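Local atomic coordinates of arginine kinase (Anthopleura japonica, PDB entry 4RF6), a protein that catalyses the reversible transfer of a phosphoryl group from ATP to L-arginine, giving phosphoarginine and ADP, with two phosphagen kinase repeats in one chain. Residues N124-S129 with L361-I366; K368-F373 with C412-V417; E375-P380 with L385-L390; E432-T435 with L440-K443. One frame throughout, in Å; residues are numbered along the deposited sequence.

Contact 1: N124-S129 with L361-I366; sequences NRYIRS and LEKEAI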
loop_
_atom_site.group_PDB
_atom_site.type_symbol
_atom_site.label_atom_id
_atom_site.label_comp_id
_atom_site.label_asym_id
_atom_site.label_seq_id
_atom_site.Cartn_x
_atom_site.Cartn_y
_atom_site.Cartn_z
ATOM N N ASN A 124 2.387 11.187 1.270
ATOM C CA ASN A 124 2.814 9.942 1.902
ATOM C C ASN A 124 4.271 9.967 2.356
ATOM O O ASN A 124 4.988 8.974 2.216
ATOM C CB ASN A 124 2.544 8.755 0.964
ATOM C CG ASN A 124 1.103 8.708 0.488
ATOM O OD1 ASN A 124 0.178 8.541 1.292
ATOM N ND2 ASN A 124 0.903 8.846 -0.820
ATOM N N ARG A 125 4.693 11.107 2.902
ATOM C CA ARG A 125 6.053 11.284 3.391
ATOM C C ARG A 125 6.278 10.589 4.732
ATOM O O ARG A 125 7.423 10.296 5.101
ATOM C CB ARG A 125 6.382 12.774 3.540
ATOM C CG ARG A 125 6.368 13.581 2.238
ATOM C CD ARG A 125 6.586 15.066 2.527
ATOM N NE ARG A 125 6.675 15.868 1.312
ATOM C CZ ARG A 125 7.813 16.138 0.679
ATOM N NH1 ARG A 125 8.965 15.669 1.147
ATOM N NH2 ARG A 125 7.802 16.875 -0.422
ATOM N N TYR A 126 5.195 10.325 5.463
ATOM C CA TYR A 126 5.299 9.774 6.813
ATOM C C TYR A 126 4.317 8.640 7.094
ATOM O O TYR A 126 4.708 7.567 7.559
ATOM C CB TYR A 126 5.114 10.887 7.855
ATOM C CG TYR A 126 6.079 12.026 7.658
ATOM C CD1 TYR A 126 7.402 11.911 8.061
ATOM C CD2 TYR A 126 5.676 13.203 7.045
ATOM C CE1 TYR A 126 8.296 12.942 7.870
ATOM C CE2 TYR A 126 6.564 14.244 6.844
ATOM C CZ TYR A 126 7.873 14.107 7.261
ATOM O OH TYR A 126 8.768 15.136 7.073
ATOM N N ILE A 127 3.042 8.891 6.814
ATOM C CA ILE A 127 1.976 7.954 7.143
ATOM C C ILE A 127 1.820 6.924 6.025
ATOM O O ILE A 127 1.848 7.270 4.839
ATOM C CB ILE A 127 0.647 8.709 7.407
ATOM C CG1 ILE A 127 0.804 9.663 8.597
ATOM C CG2 ILE A 127 -0.497 7.739 7.645
ATOM C CD1 ILE A 127 -0.391 10.588 8.821
ATOM N N ARG A 128 1.673 5.655 6.401
ATOM C CA ARG A 128 1.640 4.581 5.417
ATOM C C ARG A 128 0.246 3.997 5.232
ATOM O O ARG A 128 -0.129 3.604 4.122
ATOM C CB ARG A 128 2.647 3.489 5.790
ATOM C CG ARG A 128 4.092 3.944 5.649
ATOM C CD ARG A 128 5.081 2.870 6.054
ATOM N NE ARG A 128 6.448 3.273 5.734
ATOM C CZ ARG A 128 7.475 2.437 5.642
ATOM N NH1 ARG A 128 7.297 1.139 5.845
ATOM N NH2 ARG A 128 8.681 2.900 5.341
ATOM N N SER A 129 -0.526 3.950 6.311
ATOM C CA SER A 129 -1.852 3.347 6.243
ATOM C C SER A 129 -2.737 3.780 7.402
ATOM O O SER A 129 -2.248 4.181 8.458
ATOM C CB SER A 129 -1.743 1.819 6.207
ATOM O OG SER A 129 -1.108 1.328 7.376
ATOM N N LEU A 361 6.435 16.813 14.819
ATOM C CA LEU A 361 7.702 16.557 15.501
ATOM C C LEU A 361 8.738 15.979 14.541
ATOM O O LEU A 361 9.885 16.431 14.504
ATOM C CB LEU A 361 7.507 15.586 16.668
ATOM C CG LEU A 361 7.011 16.081 18.026
ATOM C CD1 LEU A 361 7.209 14.988 19.068
ATOM C CD2 LEU A 361 7.723 17.364 18.451
ATOM N N GLU A 362 8.334 14.965 13.778
ATOM C CA GLU A 362 9.205 14.363 12.772
ATOM C C GLU A 362 9.632 15.411 11.741
ATOM O O GLU A 362 10.798 15.466 11.341
ATOM C CB GLU A 362 8.494 13.192 12.081
ATOM C CG GLU A 362 9.386 12.359 11.158
ATOM C CD GLU A 362 10.420 11.553 11.918
ATOM O OE1 GLU A 362 10.222 11.334 13.129
ATOM O OE2 GLU A 362 11.429 11.141 11.305
ATOM N N LYS A 363 8.685 16.252 11.328
ATOM C CA LYS A 363 8.955 17.282 10.325
ATOM C C LYS A 363 9.931 18.354 10.820
ATOM O O LYS A 363 10.782 18.832 10.056
ATOM C CB LYS A 363 7.649 17.924 9.847
ATOM C CG LYS A 363 6.836 17.045 8.910
ATOM C CD LYS A 363 5.374 17.470 8.847
ATOM C CE LYS A 363 5.212 18.865 8.266
ATOM N NZ LYS A 363 3.772 19.224 8.094
ATOM N N GLU A 364 9.798 18.737 12.090
ATOM C CA GLU A 364 10.700 19.710 12.706
ATOM C C GLU A 364 12.116 19.168 12.696
ATOM O O GLU A 364 13.063 19.875 12.371
ATOM C CB GLU A 364 10.298 19.984 14.158
ATOM C CG GLU A 364 9.123 20.932 14.364
ATOM C CD GLU A 364 8.814 21.130 15.838
ATOM O OE1 GLU A 364 9.704 20.852 16.668
ATOM O OE2 GLU A 364 7.683 21.547 16.166
ATOM N N ALA A 365 12.246 17.901 13.066
ATOM C CA ALA A 365 13.543 17.242 13.136
ATOM C C ALA A 365 14.197 17.180 11.762
ATOM O O ALA A 365 15.406 17.388 11.623
ATOM C CB ALA A 365 13.392 15.852 13.710
ATOM N N ILE A 366 13.385 16.888 10.748
ATOM C CA ILE A 366 13.869 16.759 9.375
ATOM C C ILE A 366 14.207 18.107 8.719
ATOM O O ILE A 366 15.253 18.246 8.091
ATOM C CB ILE A 366 12.880 15.922 8.523
ATOM C CG1 ILE A 366 12.959 14.449 8.942
ATOM C CG2 ILE A 366 13.175 16.073 7.033
ATOM C CD1 ILE A 366 11.768 13.615 8.535
#

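Contact 2: K368-F373 with C412-V417; sequences KKRSVF and CINSGV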
loop_
_atom_site.group_PDB
_atom_site.type_symbol
_atom_site.label_atom_id
_atom_site.label_comp_id
_atom_site.label_asym_id
_atom_site.label_seq_id
_atom_site.Cartn_x
_atom_site.Cartn_y
_atom_site.Cartn_z
ATOM N N LYS A 368 15.125 20.690 10.203
ATOM C CA LYS A 368 16.329 21.150 10.886
ATOM C C LYS A 368 17.588 20.578 10.231
ATOM O O LYS A 368 18.537 21.307 9.937
ATOM C CB LYS A 368 16.295 20.752 12.363
ATOM C CG LYS A 368 17.420 21.378 13.167
ATOM C CD LYS A 368 17.735 20.585 14.423
ATOM C CE LYS A 368 18.943 21.178 15.139
ATOM N NZ LYS A 368 19.273 20.451 16.397
ATOM N N LYS A 369 17.589 19.267 10.008
ATOM C CA LYS A 369 18.732 18.574 9.416
ATOM C C LYS A 369 18.908 18.925 7.931
ATOM O O LYS A 369 20.022 18.888 7.396
ATOM C CB LYS A 369 18.583 17.061 9.627
ATOM C CG LYS A 369 19.544 16.171 8.842
ATOM C CD LYS A 369 19.855 14.873 9.602
ATOM C CE LYS A 369 18.703 14.458 10.526
ATOM N NZ LYS A 369 18.876 13.113 11.162
ATOM N N ARG A 370 17.806 19.283 7.277
ATOM C CA ARG A 370 17.843 19.680 5.870
ATOM C C ARG A 370 18.164 21.169 5.704
ATOM O O ARG A 370 18.399 21.639 4.591
ATOM C CB ARG A 370 16.514 19.351 5.177
ATOM C CG ARG A 370 16.210 17.861 5.060
ATOM C CD ARG A 370 15.028 17.597 4.130
ATOM N NE ARG A 370 14.989 16.205 3.688
ATOM C CZ ARG A 370 14.209 15.738 2.715
ATOM N NH1 ARG A 370 13.379 16.545 2.069
ATOM N NH2 ARG A 370 14.260 14.454 2.392
ATOM N N SER A 371 18.184 21.904 6.813
ATOM C CA SER A 371 18.424 23.346 6.780
ATOM C C SER A 371 19.883 23.672 6.487
ATOM O O SER A 371 20.240 24.832 6.265
ATOM C CB SER A 371 18.047 23.974 8.120
ATOM O OG SER A 371 18.880 23.485 9.155
ATOM N N VAL A 372 20.720 22.640 6.482
ATOM C CA VAL A 372 22.165 22.797 6.387
ATOM C C VAL A 372 22.729 22.031 5.183
ATOM O O VAL A 372 22.205 20.979 4.821
ATOM C CB VAL A 372 22.816 22.326 7.710
ATOM C CG1 VAL A 372 24.207 21.748 7.491
ATOM C CG2 VAL A 372 22.845 23.468 8.714
ATOM N N PHE A 373 23.773 22.575 4.553
ATOM C CA PHE A 373 24.459 21.899 3.452
ATOM C C PHE A 373 24.844 20.475 3.841
ATOM O O PHE A 373 25.399 20.248 4.916
ATOM C CB PHE A 373 25.707 22.679 3.040
ATOM C CG PHE A 373 26.347 22.176 1.778
ATOM C CD1 PHE A 373 25.937 22.656 0.542
ATOM C CD2 PHE A 373 27.357 21.220 1.826
ATOM C CE1 PHE A 373 26.521 22.200 -0.625
ATOM C CE2 PHE A 373 27.946 20.759 0.669
ATOM C CZ PHE A 373 27.526 21.247 -0.565
ATOM N N CYS A 412 14.786 16.570 -4.062
ATOM C CA CYS A 412 15.406 16.180 -5.329
ATOM C C CYS A 412 16.771 15.528 -5.160
ATOM O O CYS A 412 17.122 14.614 -5.903
ATOM C CB CYS A 412 15.537 17.391 -6.252
ATOM S SG CYS A 412 13.959 18.008 -6.856
ATOM N N ILE A 413 17.540 15.992 -4.177
ATOM C CA ILE A 413 18.911 15.521 -4.019
ATOM C C ILE A 413 19.031 14.393 -2.998
ATOM O O ILE A 413 20.103 13.798 -2.842
ATOM C CB ILE A 413 19.849 16.677 -3.618
ATOM C CG1 ILE A 413 19.626 17.052 -2.147
ATOM C CG2 ILE A 413 19.630 17.884 -4.536
ATOM C CD1 ILE A 413 20.629 18.046 -1.615
ATOM N N ASN A 414 17.930 14.085 -2.317
ATOM C CA ASN A 414 17.960 13.140 -1.196
ATOM C C ASN A 414 18.627 11.795 -1.496
ATOM O O ASN A 414 19.452 11.318 -0.716
ATOM C CB ASN A 414 16.556 12.931 -0.608
ATOM C CG ASN A 414 16.588 12.177 0.708
ATOM O OD1 ASN A 414 17.036 12.710 1.727
ATOM N ND2 ASN A 414 16.123 10.926 0.694
ATOM N N SER A 415 18.290 11.189 -2.629
ATOM C CA SER A 415 18.849 9.886 -2.971
ATOM C C SER A 415 20.366 9.928 -3.138
ATOM O O SER A 415 21.058 8.951 -2.838
ATOM C CB SER A 415 18.204 9.341 -4.243
ATOM O OG SER A 415 18.509 7.968 -4.406
ATOM N N GLY A 416 20.881 11.054 -3.626
ATOM C CA GLY A 416 22.317 11.214 -3.795
ATOM C C GLY A 416 23.005 11.542 -2.483
ATOM O O GLY A 416 24.205 11.302 -2.318
ATOM N N VAL A 417 22.241 12.102 -1.548
ATOM C CA VAL A 417 22.747 12.361 -0.204
ATOM C C VAL A 417 22.746 11.070 0.627
ATOM O O VAL A 417 23.689 10.810 1.381
ATOM C CB VAL A 417 21.959 13.491 0.498
ATOM C CG1 VAL A 417 22.334 13.591 1.970
ATOM C CG2 VAL A 417 22.219 14.824 -0.186
#

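Contact 3: E375-P380 with L385-L390; sequences EVLKNP and LLRKYL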
loop_
_atom_site.group_PDB
_atom_site.type_symbol
_atom_site.label_atom_id
_atom_site.label_comp_id
_atom_site.label_asym_id
_atom_site.label_seq_id
_atom_site.Cartn_x
_atom_site.Cartn_y
_atom_site.Cartn_z
ATOM N N GLU A 375 26.784 17.790 4.668
ATOM C CA GLU A 375 28.211 17.659 4.965
ATOM C C GLU A 375 28.870 16.455 4.288
ATOM O O GLU A 375 30.051 16.507 3.942
ATOM C CB GLU A 375 28.438 17.591 6.478
ATOM C CG GLU A 375 29.800 18.109 6.940
ATOM C CD GLU A 375 29.896 19.626 6.886
ATOM O OE1 GLU A 375 28.836 20.287 6.838
ATOM O OE2 GLU A 375 31.029 20.158 6.894
ATOM N N VAL A 376 28.105 15.382 4.093
ATOM C CA VAL A 376 28.626 14.159 3.475
ATOM C C VAL A 376 29.160 14.395 2.059
ATOM O O VAL A 376 29.981 13.626 1.559
ATOM C CB VAL A 376 27.571 13.025 3.444
ATOM C CG1 VAL A 376 27.008 12.761 4.828
ATOM C CG2 VAL A 376 26.445 13.359 2.477
ATOM N N LEU A 377 28.692 15.462 1.418
ATOM C CA LEU A 377 29.120 15.784 0.062
ATOM C C LEU A 377 30.531 16.369 0.047
ATOM O O LEU A 377 31.214 16.338 -0.976
ATOM C CB LEU A 377 28.143 16.758 -0.601
ATOM C CG LEU A 377 26.762 16.218 -0.965
ATOM C CD1 LEU A 377 25.921 17.279 -1.665
ATOM C CD2 LEU A 377 26.894 14.980 -1.834
ATOM N N LYS A 378 30.963 16.902 1.187
ATOM C CA LYS A 378 32.280 17.528 1.293
ATOM C C LYS A 378 33.423 16.524 1.108
ATOM O O LYS A 378 34.536 16.901 0.734
ATOM C CB LYS A 378 32.417 18.262 2.629
ATOM C CG LYS A 378 31.310 19.273 2.898
ATOM C CD LYS A 378 31.799 20.380 3.816
ATOM C CE LYS A 378 30.819 21.544 3.870
ATOM N NZ LYS A 378 31.425 22.736 4.528
ATOM N N ASN A 379 33.130 15.251 1.373
ATOM C CA ASN A 379 34.071 14.149 1.170
ATOM C C ASN A 379 34.612 14.101 -0.258
ATOM O O ASN A 379 33.840 14.033 -1.216
ATOM C CB ASN A 379 33.388 12.820 1.506
ATOM C CG ASN A 379 34.367 11.657 1.640
ATOM O OD1 ASN A 379 35.494 11.704 1.151
ATOM N ND2 ASN A 379 33.920 10.593 2.300
ATOM N N PRO A 380 35.947 14.145 -0.396
ATOM C CA PRO A 380 36.670 14.087 -1.672
ATOM C C PRO A 380 36.287 12.921 -2.583
ATOM O O PRO A 380 35.991 13.169 -3.746
ATOM C CB PRO A 380 38.127 13.976 -1.231
ATOM C CG PRO A 380 38.165 14.773 0.020
ATOM C CD PRO A 380 36.853 14.485 0.716
ATOM N N LEU A 385 27.375 13.540 -9.688
ATOM C CA LEU A 385 27.170 14.833 -10.339
ATOM C C LEU A 385 26.553 15.818 -9.346
ATOM O O LEU A 385 26.702 17.036 -9.482
ATOM C CB LEU A 385 26.264 14.685 -11.563
ATOM C CG LEU A 385 26.747 13.762 -12.681
ATOM C CD1 LEU A 385 25.687 13.607 -13.751
ATOM C CD2 LEU A 385 28.027 14.291 -13.293
ATOM N N LEU A 386 25.850 15.275 -8.355
ATOM C CA LEU A 386 25.289 16.070 -7.269
ATOM C C LEU A 386 26.389 16.850 -6.565
ATOM O O LEU A 386 26.301 18.071 -6.410
ATOM C CB LEU A 386 24.563 15.172 -6.265
ATOM C CG LEU A 386 24.081 15.855 -4.985
ATOM C CD1 LEU A 386 23.129 16.998 -5.321
ATOM C CD2 LEU A 386 23.418 14.858 -4.028
ATOM N N ARG A 387 27.426 16.136 -6.142
ATOM C CA ARG A 387 28.552 16.748 -5.452
ATOM C C ARG A 387 29.257 17.736 -6.375
ATOM O O ARG A 387 29.668 18.818 -5.951
ATOM C CB ARG A 387 29.527 15.655 -5.001
ATOM C CG ARG A 387 30.561 16.085 -3.964
ATOM C CD ARG A 387 31.743 16.814 -4.586
ATOM N NE ARG A 387 32.856 16.968 -3.658
ATOM C CZ ARG A 387 33.919 16.172 -3.640
ATOM N NH1 ARG A 387 34.010 15.169 -4.504
ATOM N NH2 ARG A 387 34.888 16.384 -2.764
ATOM N N LYS A 388 29.400 17.349 -7.639
ATOM C CA LYS A 388 30.117 18.156 -8.617
ATOM C C LYS A 388 29.500 19.541 -8.785
ATOM O O LYS A 388 30.217 20.532 -8.932
ATOM C CB LYS A 388 30.163 17.436 -9.971
ATOM C CG LYS A 388 30.982 18.163 -11.037
ATOM C CD LYS A 388 31.093 17.336 -12.306
ATOM C CE LYS A 388 31.988 18.020 -13.324
ATOM N NZ LYS A 388 31.995 17.302 -14.630
ATOM N N TYR A 389 28.171 19.613 -8.740
ATOM C CA TYR A 389 27.470 20.847 -9.100
ATOM C C TYR A 389 26.765 21.582 -7.954
ATOM O O TYR A 389 26.515 22.788 -8.047
ATOM C CB TYR A 389 26.503 20.583 -10.263
ATOM C CG TYR A 389 27.220 20.240 -11.543
ATOM C CD1 TYR A 389 28.103 21.141 -12.124
ATOM C CD2 TYR A 389 27.025 19.014 -12.167
ATOM C CE1 TYR A 389 28.768 20.837 -13.291
ATOM C CE2 TYR A 389 27.687 18.698 -13.337
ATOM C CZ TYR A 389 28.556 19.614 -13.892
ATOM O OH TYR A 389 29.221 19.310 -15.053
ATOM N N LEU A 390 26.452 20.870 -6.877
ATOM C CA LEU A 390 25.783 21.504 -5.745
ATOM C C LEU A 390 26.771 22.237 -4.837
ATOM O O LEU A 390 27.259 21.676 -3.858
ATOM C CB LEU A 390 24.969 20.496 -4.925
ATOM C CG LEU A 390 24.064 21.139 -3.871
ATOM C CD1 LEU A 390 22.850 21.756 -4.526
ATOM C CD2 LEU A 390 23.635 20.164 -2.790
#

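Contact 4: E432-T435 with L440-K443; sequences ECYT and LFDK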
loop_
_atom_site.group_PDB
_atom_site.type_symbol
_atom_site.label_atom_id
_atom_site.label_comp_id
_atom_site.label_asym_id
_atom_site.label_seq_id
_atom_site.Cartn_x
_atom_site.Cartn_y
_atom_site.Cartn_z
ATOM N N GLU A 432 8.157 21.109 -12.591
ATOM C CA GLU A 432 8.604 22.422 -12.122
ATOM C C GLU A 432 10.037 22.394 -11.588
ATOM O O GLU A 432 10.770 23.387 -11.684
ATOM C CB GLU A 432 7.650 22.965 -11.052
ATOM C CG GLU A 432 7.928 24.426 -10.684
ATOM C CD GLU A 432 6.901 25.009 -9.732
ATOM O OE1 GLU A 432 5.843 24.369 -9.540
ATOM O OE2 GLU A 432 7.161 26.106 -9.184
ATOM N N CYS A 433 10.437 21.250 -11.035
ATOM C CA CYS A 433 11.799 21.069 -10.537
ATOM C C CYS A 433 12.870 21.428 -11.566
ATOM O O CYS A 433 13.905 22.005 -11.221
ATOM C CB CYS A 433 12.009 19.622 -10.091
ATOM S SG CYS A 433 11.170 19.196 -8.542
ATOM N N TYR A 434 12.633 21.067 -12.825
ATOM C CA TYR A 434 13.614 21.307 -13.882
ATOM C C TYR A 434 13.773 22.795 -14.172
ATOM O O TYR A 434 14.783 23.217 -14.724
ATOM C CB TYR A 434 13.238 20.563 -15.168
ATOM C CG TYR A 434 13.551 19.088 -15.136
ATOM C CD1 TYR A 434 14.861 18.630 -15.289
ATOM C CD2 TYR A 434 12.544 18.151 -14.955
ATOM C CE1 TYR A 434 15.156 17.279 -15.255
ATOM C CE2 TYR A 434 12.828 16.788 -14.928
ATOM C CZ TYR A 434 14.134 16.364 -15.075
ATOM O OH TYR A 434 14.415 15.017 -15.039
ATOM N N THR A 435 12.769 23.584 -13.804
ATOM C CA THR A 435 12.837 25.034 -13.981
ATOM C C THR A 435 13.215 25.738 -12.682
ATOM O O THR A 435 14.099 26.595 -12.665
ATOM C CB THR A 435 11.525 25.614 -14.497
ATOM O OG1 THR A 435 11.242 25.085 -15.800
ATOM C CG2 THR A 435 11.626 27.128 -14.601
ATOM N N LEU A 440 20.800 23.780 -10.735
ATOM C CA LEU A 440 21.367 22.455 -10.485
ATOM C C LEU A 440 21.073 21.473 -11.621
ATOM O O LEU A 440 21.982 20.803 -12.123
ATOM C CB LEU A 440 20.858 21.869 -9.162
ATOM C CG LEU A 440 21.424 20.468 -8.903
ATOM C CD1 LEU A 440 22.934 20.555 -8.792
ATOM C CD2 LEU A 440 20.834 19.796 -7.668
ATOM N N PHE A 441 19.801 21.382 -12.011
ATOM C CA PHE A 441 19.373 20.416 -13.022
ATOM C C PHE A 441 20.008 20.640 -14.400
ATOM O O PHE A 441 20.347 19.671 -15.083
ATOM C CB PHE A 441 17.843 20.390 -13.144
ATOM C CG PHE A 441 17.160 19.516 -12.121
ATOM C CD1 PHE A 441 16.739 20.043 -10.904
ATOM C CD2 PHE A 441 16.922 18.168 -12.387
ATOM C CE1 PHE A 441 16.110 19.247 -9.961
ATOM C CE2 PHE A 441 16.292 17.363 -11.455
ATOM C CZ PHE A 441 15.882 17.906 -10.236
ATOM N N ASP A 442 20.169 21.900 -14.813
ATOM C CA ASP A 442 20.769 22.190 -16.122
ATOM C C ASP A 442 22.160 21.584 -16.224
ATOM O O ASP A 442 22.526 20.998 -17.243
ATOM C CB ASP A 442 20.881 23.695 -16.363
ATOM C CG ASP A 442 19.545 24.356 -16.593
ATOM O OD1 ASP A 442 18.527 23.637 -16.666
ATOM O OD2 ASP A 442 19.526 25.600 -16.715
ATOM N N LYS A 443 22.934 21.744 -15.155
ATOM C CA LYS A 443 24.309 21.258 -15.118
ATOM C C LYS A 443 24.383 19.733 -15.162
ATOM O O LYS A 443 25.272 19.163 -15.797
ATOM C CB LYS A 443 25.030 21.792 -13.874
ATOM C CG LYS A 443 25.327 23.288 -13.941
ATOM C CD LYS A 443 25.876 23.828 -12.623
ATOM C CE LYS A 443 26.043 25.353 -12.670
ATOM N NZ LYS A 443 24.735 26.071 -12.808
HETATM O O HOH W 1 16.798 21.649 -16.083
#

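Contact 1: N124-S129 with L361-I366
Tyr-126 reaches from the turn before strand 127-136 to helix 344-370, and its ring and hydroxyl make every contact between the two segments. Apolar packing dominates. CD1 of Ile-366 sits at the ring edge, close to the ring plane and 3.6 Å from Tyr-126 CE1, the two side chains approaching from opposite directions. One turn back along the helix, CG of Glu-362 lies 3.5 Å from the same CE1. The aliphatic part of Lys-363 crosses the Tyr-126 side chain at about a right angle, placing its CG 3.3 Å from the phenolic OH. No hydrogen bond joins the segments.

The charged groups of the helix turn to other partners. Glu-362 swings CG away from its own N (chi1 -171°), bends at chi2 and offers CG to the ring while its carboxylate bonds to His-296 ND1 and Ala-297 N; Lys-363 NZ pairs with Glu-360.

Tyr-126, the residue before the strand that carries the predicted ATP-binding Ser-129, thus packs against the long helix that runs to the end of the first repeat. The Tyr-126 backbone bonds to Lys-293 at the end of strand 286-293, Met-359 of that helix touches its side chain, and helix 295-298 packs on Glu-362 and Ile-366.

Contact 2: K368-F373 with C412-V417
Arg-370 and Asn-414 have the closest CA atoms of the two segments, yet these lie 9.6 Å apart, so the backbones never touch and the gap is bridged by side chains alone. Segment 368-373 comes off the end of helix 344-370 into a loop, where Ser-371 N makes a weak bond to Lys-368 O. Segment 412-417 is helical throughout but kinked: the N atoms of Ser-415 and Gly-416 lack the regular bond to the preceding turn, whereas Val-417 N recovers it with a 3.0 Å bond to Ile-413 O.

The bridge consists of one arginine and one asparagine. The Arg-370 chain is extended from CG to NE and carries its guanidinium across to the second helix, meeting the Asn-414 side chain at roughly a right angle. Asn-414 has CG anti to the backbone N (chi1 -169°), which sets its amide out toward the arginine. NH2 of Arg-370 donates to OD1 of Asn-414, but at 3.3 Å and an N-H...O angle of just 123° the bond is weak. The two flat groups are turned 43° apart. Each side chain has a stronger partner: Arg-370 NH1 forms a salt bridge with Asp-411, and Asn-414 ND2 donates to the carbonyl of Ala-556. The carboxylate probably does more than the amide to fix the guanidinium.

This surface contact joins the end of the helix spanning the repeat boundary to helix 409-418 of the second repeat. That helix also packs on helix 385-389 through Ile-413 and Val-417, and on helix 552-557 through Ser-415.

Contact 3: E375-P380 with L385-L390
Arg-387 leans from helix 385-389 over the loop that precedes it, and its side chain meets that loop along most of its length. CB lies 4.2 Å from Leu-377 CD2. CG, anti to the backbone N (chi1 -165°), comes within 3.1 Å of the Leu-377 carbonyl oxygen. A bend at chi2 then turns the rest of the chain along the loop: CD stays near that same oxygen, and NE is also close to it, though at an angle too poor for a hydrogen bond. At the tip, CZ and NH2 run beneath the Asn-379 carbonyl, whose oxygen stands 2.9 Å above the guanidinium plane and offset toward its rim. NH2 also approaches Pro-380 CA. NH1 completes the run with the one hydrogen bond across the contact, donating to Pro-380 O over 2.9 Å at 155°. The acceptor is tilted slightly from the guanidinium plane, and the donor rises 41° out of the carbonyl plane.

Behind the arginine, Leu-377 fills the apolar side. Its CD1 is 3.8 Å from Leu-390 CD2 and 4.1 Å from Leu-386 CG, and its side chain crosses both leucines at about a right angle. Helix 409-418 continues this packing through Ile-413, which touches Leu-386 and Leu-390.

The chemistry is therefore divided between buried leucines and a more exposed cation set among main-chain oxygens. The carbonyl oxygens of Leu-377, Asn-379 and Pro-380 gather round the guanidinium. Only Pro-380 O meets the criteria for a hydrogen bond, one to treat cautiously because Pro-380 is poorly ordered; the other two probably favour the positive charge by electrostatic attraction.

Contact 4: E432-T435 with L440-K443
Phe-441 and Tyr-434 bring their rings together where the short helix 433-436 turns into helix 438-448. The side chains cross at about a right angle, the ring centroids are 4.8 Å apart and the planes are inclined at 60°, an oblique pairing. One side of each ring does the touching: CD2 of Phe-441 lies 3.5 Å from Tyr-434 CE1 and nearly as close to CD1.

Cys-433 approaches the phenylalanine ring from the same side of its plane as the tyrosine, but near CD1 and CE1 and not near CD2. Phe-441 CD1 is 3.5 Å from the Cys-433 carbonyl oxygen, and Phe-441 CE1 stands 4.1 Å from Cys-433 CB. Two consecutive residues of the short helix thus share one face of Phe-441. Cys-412 of helix 409-418 packs on both Cys-433 and Phe-441.

Polar contact across the pair of segments passes through a water molecule. It donates to Tyr-434 O over 2.9 Å and to Asp-442 OD1 over 2.7 Å, while lying near the plane of the Tyr-434 ring at its edge. Tyr-434 O and Asp-442 OD1 are 4.2 Å apart, and the water links them by donating to both.

At its far end the tyrosine hydroxyl hydrogen-bonds to Ser-628 O, and the ring also meets that of His-624, so this aromatic residue extends from the smaller helical domain to the catalytic domain of the second repeat. The chemistry implies a mainly apolar junction, with a polar oxygen pair reconciled by water and a buried phenol satisfied by a main-chain carbonyl.

Overall arrangement
Contact 1 lies in the first repeat and contacts 3 and 4 in the second, while contact 2 straddles the boundary between them, joined to contact 1 along helix 344-370. Contacts 2, 3 and 4 touch one another. Contact 4 is the buried one, largely aromatic; contacts 1 and 3 are partly buried, and contact 2 is a surface bridge of polar side chains. Helix 409-418 of contact 2 is the common neighbour, touching both contact 3 and contact 4 with its apolar residues. Tyr-389 and Leu-440 connect contacts 3 and 4. Arginines serve the more exposed places, and leucines, cysteine and aromatic rings the interior.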